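Local coordinates for pks18 (Mycobacterium tuberculosis, PDB 1TED), which probably extends medium- and long-chain fatty acyl-CoA starters with malonyl-CoA, as a type III polyketide synthase, to make tri- and tetraketide alpha-pyrones, at residues V47-A52 and Q74-T79. Sequence-based numbering, arbitrary orientation.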
ATOM      1  N   VAL A  47       1.908  22.713  19.383  1.00 36.65           N
ATOM      2  CA  VAL A  47       0.579  23.192  19.741  1.00 35.78           C
ATOM      3  C   VAL A  47       0.216  22.774  21.159  1.00 34.92           C
ATOM      4  O   VAL A  47       0.183  21.593  21.479  1.00 34.13           O
ATOM      5  CB  VAL A  47      -0.503  22.670  18.772  1.00 35.86           C
ATOM      6  CG1 VAL A  47      -1.870  23.131  19.228  1.00 35.38           C
ATOM      7  CG2 VAL A  47      -0.245  23.192  17.380  1.00 35.93           C
ATOM      8  N   ASN A  48      -0.040  23.756  22.013  0.50 34.51           N
ATOM      9  CA  ASN A  48      -0.397  23.465  23.386  0.50 34.16           C
ATOM     10  C   ASN A  48      -1.862  23.050  23.451  0.50 32.70           C
ATOM     11  O   ASN A  48      -2.741  23.760  22.966  0.50 29.99           O
ATOM     12  CB  ASN A  48      -0.140  24.687  24.261  0.50 36.06           C
ATOM     13  CG  ASN A  48      -0.386  24.408  25.721  1.00 38.52           C
ATOM     14  OD1 ASN A  48      -1.533  24.268  26.150  1.00 43.25           O
ATOM     15  ND2 ASN A  48       0.686  24.307  26.498  1.00 39.14           N
ATOM     16  N   GLN A  49      -2.108  21.890  24.053  1.00 33.67           N
ATOM     17  CA  GLN A  49      -3.460  21.336  24.173  1.00 35.39           C
ATOM     18  C   GLN A  49      -4.477  22.262  24.853  1.00 36.25           C
ATOM     19  O   GLN A  49      -5.648  22.323  24.449  1.00 34.12           O
ATOM     20  CB  GLN A  49      -3.417  19.993  24.913  1.00 34.79           C
ATOM     21  CG  GLN A  49      -4.739  19.231  24.847  1.00 33.96           C
ATOM     22  CD  GLN A  49      -5.059  18.729  23.450  1.00 33.85           C
ATOM     23  OE1 GLN A  49      -4.821  19.415  22.452  1.00 33.92           O
ATOM     24  NE2 GLN A  49      -5.615  17.528  23.373  1.00 33.30           N
ATOM     25  N   SER A  50      -4.035  22.970  25.889  1.00 38.60           N
ATOM     26  CA  SER A  50      -4.911  23.906  26.591  1.00 42.01           C
ATOM     27  C   SER A  50      -5.276  25.049  25.644  1.00 42.62           C
ATOM     28  O   SER A  50      -6.450  25.393  25.509  1.00 41.58           O
ATOM     29  CB  SER A  50      -4.219  24.463  27.837  1.00 43.52           C
ATOM     30  OG  SER A  50      -3.908  23.423  28.749  1.00 47.08           O
ATOM     31  N   ASP A  51      -4.274  25.632  24.985  1.00 43.70           N
ATOM     32  CA  ASP A  51      -4.532  26.714  24.035  1.00 44.90           C
ATOM     33  C   ASP A  51      -5.424  26.181  22.905  1.00 43.95           C
ATOM     34  O   ASP A  51      -6.385  26.838  22.501  1.00 44.42           O
ATOM     35  CB  ASP A  51      -3.222  27.262  23.444  1.00 48.43           C
ATOM     36  CG  ASP A  51      -2.269  27.795  24.506  1.00 50.68           C
ATOM     37  OD1 ASP A  51      -2.724  28.489  25.436  1.00 52.85           O
ATOM     38  OD2 ASP A  51      -1.052  27.533  24.405  1.00 55.08           O
ATOM     39  N   ALA A  52      -5.113  24.987  22.408  1.00 41.81           N
ATOM     40  CA  ALA A  52      -5.906  24.382  21.343  1.00 41.64           C
ATOM     41  C   ALA A  52      -7.378  24.329  21.743  1.00 42.50           C
ATOM     42  O   ALA A  52      -8.251  24.718  20.964  1.00 43.02           O
ATOM     43  CB  ALA A  52      -5.402  22.971  21.035  1.00 39.22           C
ATOM     44  N   GLN A  74      -9.996  17.962  28.057  1.00 49.37           N
ATOM     45  CA  GLN A  74      -9.345  17.730  29.332  1.00 49.69           C
ATOM     46  C   GLN A  74      -9.289  16.226  29.567  1.00 46.78           C
ATOM     47  O   GLN A  74      -8.550  15.750  30.428  1.00 47.11           O
ATOM     48  CB  GLN A  74     -10.088  18.434  30.476  1.00 52.66           C
ATOM     49  CG  GLN A  74     -11.578  18.163  30.549  1.00 56.77           C
ATOM     50  CD  GLN A  74     -12.237  18.887  31.712  1.00 60.19           C
ATOM     51  OE1 GLN A  74     -12.075  20.101  31.880  1.00 60.13           O
ATOM     52  NE2 GLN A  74     -12.993  18.146  32.521  1.00 62.20           N
ATOM     53  N   LYS A  75     -10.061  15.480  28.783  1.00 43.18           N
ATOM     54  CA  LYS A  75     -10.080  14.027  28.909  1.00 42.03           C
ATOM     55  C   LYS A  75      -9.174  13.349  27.871  1.00 39.86           C
ATOM     56  O   LYS A  75      -9.147  12.127  27.768  1.00 39.72           O
ATOM     57  CB  LYS A  75     -11.518  13.506  28.782  1.00 40.92           C
ATOM     58  N   SER A  76      -8.421  14.142  27.116  1.00 38.15           N
ATOM     59  CA  SER A  76      -7.535  13.597  26.087  1.00 35.85           C
ATOM     60  C   SER A  76      -6.230  13.028  26.637  1.00 34.15           C
ATOM     61  O   SER A  76      -5.659  12.112  26.062  1.00 35.71           O
ATOM     62  CB  SER A  76      -7.199  14.678  25.066  1.00 34.94           C
ATOM     63  OG  SER A  76      -6.343  15.655  25.634  1.00 36.38           O
ATOM     64  N   ARG A  77      -5.768  13.583  27.751  1.00 33.58           N
ATOM     65  CA  ARG A  77      -4.518  13.176  28.385  1.00 34.31           C
ATOM     66  C   ARG A  77      -3.337  13.548  27.490  1.00 34.53           C
ATOM     67  O   ARG A  77      -2.305  12.878  27.478  1.00 34.96           O
ATOM     68  CB  ARG A  77      -4.515  11.674  28.690  1.00 36.35           C
ATOM     69  CG  ARG A  77      -5.703  11.214  29.523  1.00 41.88           C
ATOM     70  CD  ARG A  77      -5.299  10.191  30.585  1.00 46.28           C
ATOM     71  NE  ARG A  77      -5.063  10.817  31.886  1.00 49.51           N
ATOM     72  CZ  ARG A  77      -6.023  11.146  32.749  1.00 51.26           C
ATOM     73  NH1 ARG A  77      -7.295  10.902  32.459  1.00 53.46           N
ATOM     74  NH2 ARG A  77      -5.717  11.733  33.898  1.00 50.85           N
ATOM     75  N   ILE A  78      -3.508  14.640  26.749  1.00 35.86           N
ATOM     76  CA  ILE A  78      -2.493  15.161  25.843  1.00 34.46           C
ATOM     77  C   ILE A  78      -2.083  16.565  26.289  1.00 35.09           C
ATOM     78  O   ILE A  78      -2.937  17.405  26.571  1.00 35.31           O
ATOM     79  CB  ILE A  78      -3.039  15.252  24.402  1.00 35.51           C
ATOM     80  CG1 ILE A  78      -3.262  13.850  23.838  1.00 35.01           C
ATOM     81  CG2 ILE A  78      -2.090  16.061  23.531  1.00 33.34           C
ATOM     82  CD1 ILE A  78      -3.936  13.845  22.482  1.00 33.75           C
ATOM     83  N   THR A  79      -0.777  16.817  26.339  1.00 34.63           N
ATOM     84  CA  THR A  79      -0.255  18.122  26.735  1.00 34.55           C
ATOM     85  C   THR A  79       0.139  18.925  25.497  1.00 34.70           C
ATOM     86  O   THR A  79      -0.147  20.115  25.411  1.00 36.10           O
ATOM     87  CB  THR A  79       0.967  17.963  27.651  1.00 35.50           C
ATOM     88  OG1 THR A  79       0.560  17.325  28.863  1.00 38.74           O
ATOM     89  CG2 THR A  79       1.576  19.305  27.977  1.00 35.78           C
TER
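Q49 and T79 meet where a small two-stranded antiparallel sheet, 46-48 with 80-82, gives way to the capped first turn of helix 49-57 in this thiolase-fold enzyme. The backbone N of Q49 donates to T79 O at 3.0 Å, nearly straight at the hydrogen (167°), though the donor stands above the carbonyl plane of T79. A first-turn N-H has no carbonyl of its own helix to bind, and here the incoming loop supplies one. N48 is the N-cap: its short amide side chain folds back so that OD1 accepts from D51 N at 3.3 Å and, weakly, from S50 N.

Glutamine suits the next position because it is long and carries both a donor and an acceptor. With CG anti to the backbone N (chi1 -169°) and a bend at chi2, the Q49 side chain runs past I78 O to S76. There NE2 gives an N-H to S76 OG at 3.0 Å, and OG lies in the amide plane. The same OG accepts from I78 N at 3.2 Å, closing an ST turn, and in turn donates its own proton to Y73 O, serine serving as acceptor and donor at once. The Q49 side chain passes slantwise over that of I78, whose CB comes 3.6 Å from Q49 NE2; the branched isoleucine packs against the amide without competing for its polar bonds. S222 O takes another NE2 bond and R81 donates to OE1, satisfying both ends of the amide.

From within the loop joining helix 68-74 to strand 80-82, S76 and I78 pack on L223 of helix 215-223, while I78 also touches L341 of helix 335-344, and V47 pairs with R81 across the small sheet.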